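Local coordinates for diadenosine tetraphosphatase, putative (Trypanosoma brucei, PDB 2QJC), which probably hydrolyses phosphate esters or anhydrides such as diadenosine tetraphosphate, as a calcineurin-like metallophosphatase that binds two manganese ions, at residues Ile129-Ile132 and Val137-Ala140; Asp62-Val67 and Ala112-Thr117; Ser223-Val226 and Arg230-Ala233; Gly187-Ser192 and Ala206-Gln211. All blocks are in the same frame, centred on the assembly; numbering follows the deposited sequence.

Contact 1 is the most deeply buried of the four, a hairpin within one of the two mixed sheets; contact 2 lies at the surface on the opposite side of the chain's centre, about 25 Å away between centres. Contacts 3 and 4 are partly buried and touch each other, Arg224 of one approaching the backbone of 206-211 in the other. Chemistry follows place. Backbone hydrogen bonds and aliphatic packing hold contact 1, whereas contact 2 has no hydrogen bond across it and rests on one aromatic ring. Serine hydroxyls and a water join 223-226 to 230-233, a strand of the other mixed sheet; contact 4 combines a guanidinium packed on proline with a bridging water.

Contact 1: Ile129-Ile132 and Val137-Ala140; sequences IIRI and VMVA
The beta hairpin of strands 129-132 and 137-140 is held by two antiparallel hydrogen-bonded pairs, Ile130 with Val139 and Ile132 with Val137. Val139 N reaches Ile130 O at 2.8 Å, and the return bond from Ile130 N to Val139 O is 3.0 Å. Nearer the turn, Ile132 N donates to Val137 O at 2.9 Å, while the bond from Val137 N to Ile132 O is longer, 3.2 Å.

The hairpin belongs to one of the two mixed sheets that face each other in the beta sandwich of calcineurin-like metallophosphoesterases; strand 11-13 flanks 129-132, and strand 199-202 flanks 137-140. Branched aliphatic residues on the inner face suit both extended backbone and buried packing: Ile132, Val137 and Val139 meet strand 21-24 of the second sheet, and Ile130 packs on Val78. Ile132 CD1 lies 4.2 Å from Val137 CG1 and 4.3 Å from Val139 CG2, so it spans two neighbours.

The other face carries the non-hydrogen-bonded pair Arg131 and Met138, a selenomethionine. Their side chains run side by side, both bent at chi3, and Met138 SE comes 3.4 Å from Arg131 NE, obliquely to the guanidinium. This flexible, polarisable chain lies along the arginine, whose NH2 forms a long, weak ion pair with Glu198.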
loop_
_atom_site.group_PDB
_atom_site.type_symbol
_atom_site.label_atom_id
_atom_site.label_comp_id
_atom_site.label_asym_id
_atom_site.label_seq_id
_atom_site.Cartn_x
_atom_site.Cartn_y
_atom_site.Cartn_z
ATOM N N ILE A 129 3.379 -5.993 -6.490
ATOM C CA ILE A 129 4.580 -5.896 -5.675
ATOM C C ILE A 129 5.666 -5.056 -6.335
ATOM O O ILE A 129 5.886 -5.152 -7.538
ATOM C CB ILE A 129 5.156 -7.304 -5.405
ATOM C CG1 ILE A 129 4.108 -8.160 -4.690
ATOM C CG2 ILE A 129 6.436 -7.208 -4.576
ATOM C CD1 ILE A 129 4.450 -9.632 -4.630
ATOM N N ILE A 130 6.342 -4.234 -5.541
ATOM C CA ILE A 130 7.437 -3.414 -6.053
ATOM C C ILE A 130 8.678 -3.651 -5.201
ATOM O O ILE A 130 8.632 -3.538 -3.971
ATOM C CB ILE A 130 7.088 -1.902 -6.045
ATOM C CG1 ILE A 130 5.963 -1.627 -7.043
ATOM C CG2 ILE A 130 8.328 -1.064 -6.419
ATOM C CD1 ILE A 130 5.456 -0.195 -7.010
ATOM N N ARG A 131 9.780 -4.005 -5.858
ATOM C CA ARG A 131 11.043 -4.249 -5.168
ATOM C C ARG A 131 11.966 -3.038 -5.344
ATOM O O ARG A 131 12.148 -2.546 -6.462
ATOM C CB ARG A 131 11.737 -5.499 -5.729
ATOM C CG ARG A 131 10.902 -6.766 -5.701
ATOM C CD ARG A 131 11.724 -7.995 -6.116
ATOM N NE ARG A 131 12.446 -8.572 -4.983
ATOM C CZ ARG A 131 13.161 -9.694 -5.035
ATOM N NH1 ARG A 131 13.263 -10.369 -6.171
ATOM N NH2 ARG A 131 13.749 -10.160 -3.938
ATOM N N ILE A 132 12.537 -2.567 -4.237
ATOM C CA ILE A 132 13.451 -1.416 -4.223
ATOM C C ILE A 132 14.719 -1.941 -3.548
ATOM O O ILE A 132 15.005 -1.629 -2.381
ATOM C CB ILE A 132 12.859 -0.245 -3.393
ATOM C CG1 ILE A 132 11.478 0.125 -3.936
ATOM C CG2 ILE A 132 13.785 0.977 -3.458
ATOM C CD1 ILE A 132 10.660 0.975 -2.985
ATOM N N VAL A 137 14.200 -3.096 0.322
ATOM C CA VAL A 137 12.779 -2.980 0.646
ATOM C C VAL A 137 11.871 -3.634 -0.402
ATOM O O VAL A 137 12.244 -3.763 -1.568
ATOM C CB VAL A 137 12.393 -1.473 0.791
ATOM C CG1 VAL A 137 10.896 -1.270 0.590
ATOM C CG2 VAL A 137 12.804 -0.968 2.167
HETATM N N MSE A 138 10.684 -4.059 0.030
HETATM C CA MSE A 138 9.680 -4.645 -0.861
HETATM C C MSE A 138 8.294 -4.134 -0.437
HETATM O O MSE A 138 7.936 -4.171 0.750
HETATM C CB MSE A 138 9.708 -6.180 -0.821
HETATM C CG MSE A 138 10.976 -6.798 -1.423
HETATM SE SE MSE A 138 10.775 -8.652 -2.015
HETATM C CE MSE A 138 10.500 -9.513 -0.315
ATOM N N VAL A 139 7.522 -3.652 -1.403
ATOM C CA VAL A 139 6.198 -3.107 -1.123
ATOM C C VAL A 139 5.064 -3.980 -1.667
ATOM O O VAL A 139 5.081 -4.380 -2.833
ATOM C CB VAL A 139 6.068 -1.661 -1.728
ATOM C CG1 VAL A 139 4.718 -1.045 -1.375
ATOM C CG2 VAL A 139 7.198 -0.775 -1.218
ATOM N N ALA A 140 4.097 -4.284 -0.805
ATOM C CA ALA A 140 2.909 -5.063 -1.161
ATOM C C ALA A 140 1.758 -4.415 -0.376
ATOM O O ALA A 140 1.990 -3.779 0.649
ATOM C CB ALA A 140 3.079 -6.538 -0.761
#

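Contact 2: Asp62-Val67 and Ala112-Thr117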
loop_
_atom_site.group_PDB
_atom_site.type_symbol
_atom_site.label_atom_id
_atom_site.label_comp_id
_atom_site.label_asym_id
_atom_site.label_seq_id
_atom_site.Cartn_x
_atom_site.Cartn_y
_atom_site.Cartn_z
ATOM N N ASP A 62 -11.960 12.771 -2.024
ATOM C CA ASP A 62 -11.494 12.950 -3.393
ATOM C C ASP A 62 -10.608 11.842 -3.966
ATOM O O ASP A 62 -9.386 11.995 -4.066
ATOM C CB ASP A 62 -10.783 14.302 -3.501
ATOM C CG ASP A 62 -10.400 14.648 -4.924
ATOM O OD1 ASP A 62 -11.055 14.131 -5.859
ATOM O OD2 ASP A 62 -9.457 15.452 -5.103
ATOM N N SER A 63 -11.234 10.737 -4.370
ATOM C CA SER A 63 -10.500 9.614 -4.945
ATOM C C SER A 63 -9.785 10.007 -6.235
ATOM O O SER A 63 -8.616 9.678 -6.429
ATOM C CB SER A 63 -11.444 8.446 -5.244
ATOM O OG SER A 63 -12.024 7.931 -4.060
ATOM N N PHE A 64 -10.494 10.716 -7.107
ATOM C CA PHE A 64 -9.946 11.137 -8.391
ATOM C C PHE A 64 -8.746 12.080 -8.299
ATOM O O PHE A 64 -7.790 11.951 -9.066
ATOM C CB PHE A 64 -11.051 11.777 -9.241
ATOM C CG PHE A 64 -12.233 10.868 -9.489
ATOM C CD1 PHE A 64 -12.073 9.483 -9.514
ATOM C CD2 PHE A 64 -13.499 11.400 -9.725
ATOM C CE1 PHE A 64 -13.153 8.639 -9.771
ATOM C CE2 PHE A 64 -14.589 10.565 -9.985
ATOM C CZ PHE A 64 -14.414 9.181 -10.009
ATOM N N GLY A 65 -8.797 13.022 -7.364
ATOM C CA GLY A 65 -7.699 13.958 -7.202
ATOM C C GLY A 65 -6.442 13.273 -6.704
ATOM O O GLY A 65 -5.329 13.631 -7.092
ATOM N N VAL A 66 -6.626 12.282 -5.837
ATOM C CA VAL A 66 -5.517 11.521 -5.280
ATOM C C VAL A 66 -4.724 10.835 -6.380
ATOM O O VAL A 66 -3.494 10.909 -6.415
ATOM C CB VAL A 66 -6.021 10.429 -4.303
ATOM C CG1 VAL A 66 -4.975 9.319 -4.163
ATOM C CG2 VAL A 66 -6.318 11.046 -2.952
ATOM N N VAL A 67 -5.442 10.171 -7.279
ATOM C CA VAL A 67 -4.822 9.436 -8.365
ATOM C C VAL A 67 -4.163 10.334 -9.397
ATOM O O VAL A 67 -3.110 9.990 -9.941
ATOM C CB VAL A 67 -5.859 8.504 -9.034
ATOM C CG1 VAL A 67 -5.284 7.863 -10.282
ATOM C CG2 VAL A 67 -6.283 7.423 -8.034
ATOM N N ALA A 112 -17.601 3.579 -9.527
ATOM C CA ALA A 112 -17.438 2.883 -10.794
ATOM C C ALA A 112 -18.156 3.599 -11.945
ATOM O O ALA A 112 -17.656 3.644 -13.063
ATOM C CB ALA A 112 -17.954 1.453 -10.664
ATOM N N GLN A 113 -19.333 4.151 -11.674
ATOM C CA GLN A 113 -20.091 4.844 -12.714
ATOM C C GLN A 113 -19.469 6.189 -13.095
ATOM O O GLN A 113 -19.643 6.664 -14.222
ATOM C CB GLN A 113 -21.537 5.059 -12.251
ATOM C CG GLN A 113 -22.201 3.808 -11.702
ATOM C CD GLN A 113 -23.617 4.050 -11.220
ATOM O OE1 GLN A 113 -24.582 3.804 -11.943
ATOM N NE2 GLN A 113 -23.748 4.544 -9.995
ATOM N N SER A 114 -18.730 6.788 -12.165
ATOM C CA SER A 114 -18.119 8.094 -12.404
ATOM C C SER A 114 -16.615 8.129 -12.688
ATOM O O SER A 114 -16.058 9.210 -12.886
ATOM C CB SER A 114 -18.416 9.022 -11.216
ATOM O OG SER A 114 -17.838 8.531 -10.011
ATOM N N ILE A 115 -15.955 6.974 -12.729
ATOM C CA ILE A 115 -14.512 6.970 -12.962
ATOM C C ILE A 115 -14.081 7.343 -14.383
ATOM O O ILE A 115 -14.475 6.705 -15.361
ATOM C CB ILE A 115 -13.865 5.604 -12.571
ATOM C CG1 ILE A 115 -12.343 5.747 -12.562
ATOM C CG2 ILE A 115 -14.291 4.502 -13.538
ATOM C CD1 ILE A 115 -11.598 4.471 -12.187
ATOM N N PRO A 116 -13.266 8.405 -14.508
ATOM C CA PRO A 116 -12.766 8.881 -15.802
ATOM C C PRO A 116 -11.647 8.004 -16.361
ATOM O O PRO A 116 -10.958 7.302 -15.614
ATOM C CB PRO A 116 -12.309 10.306 -15.492
ATOM C CG PRO A 116 -11.857 10.212 -14.074
ATOM C CD PRO A 116 -12.923 9.351 -13.429
ATOM N N THR A 117 -11.481 8.057 -17.680
ATOM C CA THR A 117 -10.483 7.267 -18.393
ATOM C C THR A 117 -9.065 7.324 -17.825
ATOM O O THR A 117 -8.463 6.283 -17.553
ATOM C CB THR A 117 -10.431 7.676 -19.887
ATOM O OG1 THR A 117 -11.693 7.387 -20.503
ATOM C CG2 THR A 117 -9.327 6.908 -20.624
#
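Phe64, in the first turn of helix 63-73, reaches across to the chain at Ser114, Ile115 and Pro116, where helix 108-114 gives way to helix 117-124. Its CG stands anti to the carbonyl carbon (chi1 -58°), a setting that carries the ring out from the helix towards the other segment. Pro116 CD sits over the centre of one ring face, 3.8 Å from the centroid and 14° off the normal: a CH-pi contact. Proline suits this place because its CD, bonded to the ring nitrogen, is a somewhat polarised methylene held rigidly against the pi cloud.

The far end of the ring meets the chain just before the proline. Phe64 CZ is 3.3 Å from Ser114 O, which approaches obliquely, and 3.5 Å from Ser114 OG. That hydroxyl hydrogen-bonds back to Pro110 O, so it has a partner within its own helix while it borders the ring. Ile115 extends CG1 anti to its N (chi1 -169°) and lays it 4.1 Å from Phe64 CE1, while its side chain also packs on Leu86 and Val90 of helix 81-91.

At the start of the phenylalanine's helix, Asp62 OD1 accepts from Gly65 N at 2.9 Å, and its OD2 forms a salt bridge with Arg31. The arrangement combines an aspartate N-cap on helix 63-73 with Pro116 at the N-cap position of helix 117-124, the two helix starts being joined at the surface by a proline-aromatic CH-pi contact.

Contact 3: Ser223-Val226 and Arg230-Ala233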
loop_
_atom_site.group_PDB
_atom_site.type_symbol
_atom_site.label_atom_id
_atom_site.label_comp_id
_atom_site.label_asym_id
_atom_site.label_seq_id
_atom_site.Cartn_x
_atom_site.Cartn_y
_atom_site.Cartn_z
ATOM N N SER A 223 -2.192 3.651 9.344
ATOM C CA SER A 223 -2.568 4.348 10.570
ATOM C C SER A 223 -3.991 4.933 10.559
ATOM O O SER A 223 -4.308 5.823 11.354
ATOM C CB SER A 223 -1.544 5.456 10.881
ATOM O OG SER A 223 -1.250 6.246 9.738
ATOM N N ARG A 224 -4.828 4.441 9.643
ATOM C CA ARG A 224 -6.237 4.841 9.539
ATOM C C ARG A 224 -6.545 6.278 9.134
ATOM O O ARG A 224 -7.487 6.872 9.656
ATOM C CB ARG A 224 -6.944 4.593 10.872
ATOM C CG ARG A 224 -6.490 3.373 11.618
ATOM C CD ARG A 224 -6.768 3.540 13.103
ATOM N NE ARG A 224 -7.093 2.248 13.672
ATOM C CZ ARG A 224 -8.276 1.920 14.169
ATOM N NH1 ARG A 224 -9.265 2.801 14.193
ATOM N NH2 ARG A 224 -8.474 0.682 14.589
ATOM N N CYS A 225 -5.792 6.834 8.196
ATOM C CA CYS A 225 -6.024 8.211 7.776
ATOM C C CYS A 225 -7.494 8.575 7.489
ATOM O O CYS A 225 -8.012 9.545 8.037
ATOM C CB CYS A 225 -5.172 8.526 6.543
ATOM S SG CYS A 225 -5.553 10.135 5.811
ATOM N N VAL A 226 -8.157 7.798 6.639
ATOM C CA VAL A 226 -9.547 8.062 6.268
ATOM C C VAL A 226 -10.568 7.895 7.394
ATOM O O VAL A 226 -11.671 8.425 7.314
ATOM C CB VAL A 226 -9.988 7.175 5.085
ATOM C CG1 VAL A 226 -10.094 5.721 5.525
ATOM C CG2 VAL A 226 -11.327 7.670 4.533
ATOM N N ARG A 230 -4.437 8.880 11.050
ATOM C CA ARG A 230 -3.261 9.586 10.537
ATOM C C ARG A 230 -2.764 8.960 9.228
ATOM O O ARG A 230 -3.065 7.798 8.929
ATOM C CB ARG A 230 -2.120 9.542 11.568
ATOM C CG ARG A 230 -2.420 10.214 12.901
ATOM C CD ARG A 230 -1.246 10.114 13.859
ATOM N NE ARG A 230 -0.132 10.981 13.479
ATOM C CZ ARG A 230 -0.129 12.305 13.609
ATOM N NH1 ARG A 230 -1.185 12.931 14.112
ATOM N NH2 ARG A 230 0.938 13.005 13.241
ATOM N N LEU A 231 -2.015 9.738 8.447
ATOM C CA LEU A 231 -1.443 9.257 7.189
ATOM C C LEU A 231 0.060 9.192 7.438
ATOM O O LEU A 231 0.718 10.224 7.593
ATOM C CB LEU A 231 -1.742 10.210 6.029
ATOM C CG LEU A 231 -1.392 9.652 4.640
ATOM C CD1 LEU A 231 -2.220 8.378 4.366
ATOM C CD2 LEU A 231 -1.661 10.717 3.561
ATOM N N SER A 232 0.588 7.972 7.489
ATOM C CA SER A 232 1.997 7.742 7.767
ATOM C C SER A 232 2.834 7.319 6.569
ATOM O O SER A 232 2.331 6.725 5.613
ATOM C CB SER A 232 2.131 6.677 8.853
ATOM O OG SER A 232 1.279 6.960 9.943
ATOM N N ALA A 233 4.125 7.624 6.639
ATOM C CA ALA A 233 5.046 7.256 5.579
ATOM C C ALA A 233 6.359 6.769 6.171
ATOM O O ALA A 233 6.768 7.219 7.250
ATOM C CB ALA A 233 5.306 8.449 4.658
HETATM O O HOH W 1 -0.919 5.682 6.665
#
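Ser223 and Arg230 close a tight return of the chain in the metallophosphoesterase beta sandwich, where the loop after strand 218-220 of one mixed sheet turns through a short 3-10 segment into strand 230-236 of the other. One backbone hydrogen bond joins the sides: Arg230 N donates to Ser223 O at 3.1 Å, bent to 135° at the hydrogen.

Hydroxyl bonds are more numerous. Ser223 OG donates to Arg230 O in a short bond of 2.5 Å, coming from well above the carbonyl plane, and accepts from Ser232 OG at 2.6 Å. With chi1 of 47°, Ser223 tucks OG between its own N and carbonyl carbon, where it can face both partners. Serine fits because its short side chain can donate and accept within this narrow turn.

Apolar contact takes over on the Cys225 and Leu231 side. Cys225 CB lies 3.7 Å from Leu231 CD1, and Cys225 SG is 3.8 Å from Leu231 CB; both side chains also touch Gln33 of helix 31-41. The small cysteine lets Leu231 pack closely, and the side chain of Leu231 is about 6 Å from that of the manganese ligand Asp26. Arg230 instead sends its polar end to Ser243 of strand 240-245, through NE.

A water completes the polar group: it accepts from Ser232 N at 2.9 Å and donates to Ser223 OG at 3.1 Å.

Contact 4: Gly187-Ser192 and Ala206-Gln211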
loop_
_atom_site.group_PDB
_atom_site.type_symbol
_atom_site.label_atom_id
_atom_site.label_comp_id
_atom_site.label_asym_id
_atom_site.label_seq_id
_atom_site.Cartn_x
_atom_site.Cartn_y
_atom_site.Cartn_z
ATOM N N GLY A 187 -4.943 -18.013 14.252
ATOM C CA GLY A 187 -3.726 -17.673 13.546
ATOM C C GLY A 187 -3.035 -16.505 14.220
ATOM O O GLY A 187 -3.426 -16.084 15.313
ATOM N N LYS A 188 -2.002 -15.981 13.571
ATOM C CA LYS A 188 -1.261 -14.852 14.107
ATOM C C LYS A 188 -1.131 -13.798 13.023
ATOM O O LYS A 188 -1.263 -14.100 11.833
ATOM C CB LYS A 188 0.133 -15.297 14.554
ATOM C CG LYS A 188 0.133 -16.429 15.567
ATOM C CD LYS A 188 1.545 -16.811 15.966
ATOM C CE LYS A 188 1.539 -17.902 17.030
ATOM N NZ LYS A 188 2.921 -18.272 17.463
ATOM N N PRO A 189 -0.902 -12.539 13.418
ATOM C CA PRO A 189 -0.757 -11.471 12.426
ATOM C C PRO A 189 0.339 -11.886 11.456
ATOM O O PRO A 189 1.430 -12.287 11.881
ATOM C CB PRO A 189 -0.386 -10.254 13.272
ATOM C CG PRO A 189 0.157 -10.842 14.550
ATOM C CD PRO A 189 -0.736 -12.021 14.785
ATOM N N TRP A 190 0.051 -11.806 10.160
ATOM C CA TRP A 190 1.019 -12.238 9.165
ATOM C C TRP A 190 2.436 -11.683 9.366
ATOM O O TRP A 190 3.405 -12.439 9.322
ATOM C CB TRP A 190 0.512 -11.927 7.744
ATOM C CG TRP A 190 0.895 -10.566 7.246
ATOM C CD1 TRP A 190 0.207 -9.397 7.431
ATOM C CD2 TRP A 190 2.130 -10.211 6.614
ATOM N NE1 TRP A 190 0.947 -8.338 6.965
ATOM C CE2 TRP A 190 2.131 -8.808 6.460
ATOM C CE3 TRP A 190 3.242 -10.946 6.172
ATOM C CZ2 TRP A 190 3.201 -8.118 5.882
ATOM C CZ3 TRP A 190 4.311 -10.261 5.596
ATOM C CH2 TRP A 190 4.280 -8.857 5.459
ATOM N N ALA A 191 2.562 -10.381 9.610
ATOM C CA ALA A 191 3.880 -9.768 9.770
ATOM C C ALA A 191 4.782 -10.419 10.814
ATOM O O ALA A 191 6.009 -10.426 10.657
ATOM C CB ALA A 191 3.737 -8.280 10.069
ATOM N N SER A 192 4.199 -10.972 11.876
ATOM C CA SER A 192 5.024 -11.611 12.906
ATOM C C SER A 192 5.753 -12.837 12.353
ATOM O O SER A 192 6.729 -13.301 12.939
ATOM C CB SER A 192 4.170 -12.044 14.105
ATOM O OG SER A 192 3.374 -13.170 13.777
ATOM N N ALA A 206 -6.069 -1.614 8.616
ATOM C CA ALA A 206 -6.427 -0.469 9.461
ATOM C C ALA A 206 -6.815 -0.884 10.884
ATOM O O ALA A 206 -6.592 -0.142 11.839
ATOM C CB ALA A 206 -7.584 0.317 8.816
ATOM N N ARG A 207 -7.399 -2.070 11.033
ATOM C CA ARG A 207 -7.798 -2.544 12.363
ATOM C C ARG A 207 -6.650 -2.558 13.366
ATOM O O ARG A 207 -6.867 -2.389 14.562
ATOM C CB ARG A 207 -8.352 -3.957 12.290
ATOM C CG ARG A 207 -9.563 -4.110 11.428
ATOM C CD ARG A 207 -9.996 -5.536 11.456
ATOM N NE ARG A 207 -10.945 -5.807 10.391
ATOM C CZ ARG A 207 -11.354 -7.022 10.063
ATOM N NH1 ARG A 207 -10.888 -8.070 10.730
ATOM N NH2 ARG A 207 -12.212 -7.184 9.066
ATOM N N ARG A 208 -5.434 -2.787 12.883
ATOM C CA ARG A 208 -4.276 -2.843 13.762
ATOM C C ARG A 208 -3.480 -1.553 13.836
ATOM O O ARG A 208 -2.577 -1.420 14.665
ATOM C CB ARG A 208 -3.354 -3.984 13.330
ATOM C CG ARG A 208 -3.926 -5.370 13.576
ATOM C CD ARG A 208 -2.883 -6.448 13.282
ATOM N NE ARG A 208 -3.275 -7.745 13.822
ATOM C CZ ARG A 208 -3.585 -8.810 13.085
ATOM N NH1 ARG A 208 -3.553 -8.746 11.756
ATOM N NH2 ARG A 208 -3.930 -9.945 13.682
ATOM N N GLY A 209 -3.806 -0.604 12.966
ATOM C CA GLY A 209 -3.094 0.657 12.970
ATOM C C GLY A 209 -1.634 0.496 12.600
ATOM O O GLY A 209 -1.239 -0.504 11.998
ATOM N N LEU A 210 -0.830 1.490 12.963
ATOM C CA LEU A 210 0.597 1.478 12.673
ATOM C C LEU A 210 1.269 0.300 13.379
ATOM O O LEU A 210 1.142 0.150 14.593
ATOM C CB LEU A 210 1.224 2.790 13.148
ATOM C CG LEU A 210 2.654 3.115 12.709
ATOM C CD1 LEU A 210 2.662 3.416 11.212
ATOM C CD2 LEU A 210 3.160 4.322 13.486
ATOM N N GLN A 211 1.975 -0.538 12.618
ATOM C CA GLN A 211 2.671 -1.693 13.184
ATOM C C GLN A 211 4.177 -1.483 13.066
ATOM O O GLN A 211 4.723 -1.496 11.961
ATOM C CB GLN A 211 2.273 -2.982 12.449
ATOM C CG GLN A 211 0.794 -3.363 12.592
ATOM C CD GLN A 211 0.441 -4.682 11.909
ATOM O OE1 GLN A 211 0.967 -5.737 12.258
ATOM N NE2 GLN A 211 -0.460 -4.621 10.934
HETATM O O HOH W 2 0.480 -8.374 10.598
#
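Pro189 and Arg208 form a packing contact in which a proline methylene lies over a guanidinium face, joining the end of the short strand 188-189 to the loop between strands 199-202 and 218-220. Pro189 CB sits over the centre of that face, 3.5 Å from Arg208 CZ, and the two side chains cross at about a right angle. Arg208 is extended from CG to NE, which gives it the length to bring its flat end to the proline. The rigid proline suits a planar cation, since its CB meets the face while the N-H groups point outward in the plane. They are used: NH1 makes a salt bridge with Asp205, and NH2 a hydrogen bond with Asn163, fixing the rotation of the group. Asp205 directly follows the manganese ligand His204, whose side chain is about 8 Å from that of Arg208.

A second link runs through water, which accepts from Ala191 N at 3.1 Å and donates to Gln211 OE1 at 3.2 Å. The small Ala191 CB lies 4.4 Å from Gln211 OE1. Within 187-192, Pro189 O accepts from both Ser192 N and Ser192 OG, the latter at 2.9 Å, which pins the turn following the strand.

Around the contact, strand 188-189 pairs with strand 163-166 at the edge of a three-stranded antiparallel sheet, while Ala191 and Gln211 both pack on Phe202 of strand 199-202.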